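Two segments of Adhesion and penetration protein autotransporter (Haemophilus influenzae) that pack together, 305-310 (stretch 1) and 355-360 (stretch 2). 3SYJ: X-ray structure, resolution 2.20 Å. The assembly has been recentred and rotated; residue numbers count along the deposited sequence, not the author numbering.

Stretch 1, residues 305-310: TLANMS
Stretch 2 (355-360) DINQGA

A single hydrogen bond ties these two stretches together, and a glycine at positive phi sits beside it, where a CB would be tight against Ala307 CB. Ala307 N donates to Asn357 O at 2.9 Å, with an N-H...O angle of 153°. The stretches run 79° apart, CA 306 to 309 against CA 356 to 359, so they cross steeply instead of pairing along their length. The register sets Leu306 CA 4.5 Å from Gln358 CA and Ala307 CA 4.3 Å from Gly359 CA.

Stretch 1 is extended through Leu306 (-129/-172) and Ala307 (-57/126). In stretch 2, strand residues Ile356 (-130/124) and Asn357 (-118/99) lead into a turn at Gln358 (-76/-8) and Gly359 (63/-117). That phi favours glycine by itself, and an ideal CB here would lie a tight 3.3 Å from Ala307 CB. Ala307 points its methyl toward stretch 2, where its small size suits the close approach: Ala307 CB is 3.7 Å from Gly359 N and 3.6 Å from Asn357 OD1.

Asn357 (chi1 t, chi2 -7°) serves both the contact and its own turn. Asn357 OD1 accepts from Gly359 N at 3.0 Å, bracing the turn, while Met309 CE reaches within 3.3 Å of Asn357 ND2. Met309 leaves its backbone sideways, and m, m and a chi3 of 144° bring its end nearer.

Leu306, buried and sideways, adopts m, t. Leu306 CB lies 3.3 Å from Asn357 O, and Leu306 CD2 meets Ile356 CG2 at 4.1 Å and Gln358 CG at 3.9 Å. Ile356 (m, m) supplies an apolar partner; Gln358 (chi1 -128°, chi2 t, chi3 -34°) contributes aliphatic carbon, its OE1 bonded elsewhere in the structure. In all, 274 Å² is buried, counting both sides.

Beyond the contact, Asn308 (t, chi2 -14°) points away, its OD1 accepting from Ser310 N at 2.9 Å and Ser310 OG at 2.8 Å.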

# COMPACT_ATOMS: atom_id res chain seq x y z
N THR A 305 15.46 37.91 -67.55
CA THR A 305 14.97 39.26 -67.26
C THR A 305 14.75 39.45 -65.77
O THR A 305 14.28 38.55 -65.08
CB THR A 305 13.66 39.57 -68.01
OG1 THR A 305 12.64 38.66 -67.61
CG2 THR A 305 13.88 39.45 -69.51
N LEU A 306 15.09 40.64 -65.28
CA LEU A 306 15.02 40.94 -63.85
C LEU A 306 14.25 42.23 -63.61
O LEU A 306 13.67 42.81 -64.53
CB LEU A 306 16.42 41.07 -63.25
CG LEU A 306 17.41 39.93 -63.49
CD1 LEU A 306 18.83 40.40 -63.21
CD2 LEU A 306 17.08 38.73 -62.62
N ALA A 307 14.25 42.69 -62.36
CA ALA A 307 13.67 43.98 -62.05
C ALA A 307 14.35 45.02 -62.91
O ALA A 307 15.57 45.12 -62.91
CB ALA A 307 13.85 44.31 -60.59
N ASN A 308 13.55 45.79 -63.64
CA ASN A 308 14.09 46.85 -64.48
C ASN A 308 13.91 48.25 -63.86
O ASN A 308 12.81 48.80 -63.83
CB ASN A 308 13.45 46.78 -65.87
CG ASN A 308 14.06 47.78 -66.83
OD1 ASN A 308 14.77 48.69 -66.42
ND2 ASN A 308 13.78 47.60 -68.12
N MET A 309 15.00 48.81 -63.35
CA MET A 309 14.96 50.07 -62.62
C MET A 309 14.71 51.28 -63.50
O MET A 309 14.40 52.37 -63.00
CB MET A 309 16.25 50.28 -61.84
CG MET A 309 16.54 49.17 -60.86
SD MET A 309 15.27 49.09 -59.59
CE MET A 309 15.19 47.32 -59.36
N SER A 310 14.86 51.12 -64.81
CA SER A 310 14.62 52.22 -65.72
C SER A 310 13.13 52.37 -66.01
O SER A 310 12.70 53.35 -66.62
CB SER A 310 15.42 52.05 -67.02
OG SER A 310 14.84 51.05 -67.83
N ASP A 355 24.92 41.16 -57.28
CA ASP A 355 23.62 41.30 -56.64
C ASP A 355 22.54 40.98 -57.64
O ASP A 355 22.68 41.24 -58.84
CB ASP A 355 23.42 42.72 -56.13
CG ASP A 355 24.29 43.04 -54.94
OD1 ASP A 355 24.88 42.10 -54.38
OD2 ASP A 355 24.38 44.23 -54.57
N ILE A 356 21.44 40.41 -57.15
CA ILE A 356 20.31 40.09 -57.99
C ILE A 356 19.00 40.61 -57.41
O ILE A 356 18.64 40.30 -56.27
CB ILE A 356 20.19 38.57 -58.22
CG1 ILE A 356 21.38 38.07 -59.03
CG2 ILE A 356 18.87 38.25 -58.93
CD1 ILE A 356 21.37 38.52 -60.48
N ASN A 357 18.29 41.40 -58.19
CA ASN A 357 16.93 41.80 -57.93
C ASN A 357 16.02 41.30 -59.03
O ASN A 357 15.93 41.85 -60.09
CB ASN A 357 16.83 43.32 -57.78
CG ASN A 357 15.47 43.78 -57.33
OD1 ASN A 357 14.53 43.04 -57.24
ND2 ASN A 357 15.39 45.02 -57.03
N GLN A 358 15.37 40.21 -58.71
CA GLN A 358 14.47 39.52 -59.58
C GLN A 358 13.09 40.19 -59.73
O GLN A 358 12.31 39.82 -60.54
CB GLN A 358 14.36 38.10 -59.06
CG GLN A 358 14.59 37.03 -60.08
CD GLN A 358 14.58 35.63 -59.52
OE1 GLN A 358 14.98 35.40 -58.42
NE2 GLN A 358 14.14 34.73 -60.29
N GLY A 359 12.84 41.20 -58.94
CA GLY A 359 11.55 41.83 -58.92
C GLY A 359 10.46 40.89 -58.48
O GLY A 359 10.49 40.41 -57.39
N ALA A 360 9.52 40.61 -59.37
CA ALA A 360 8.42 39.70 -59.02
C ALA A 360 8.73 38.25 -59.38
O ALA A 360 7.94 37.34 -59.11
CB ALA A 360 7.12 40.14 -59.68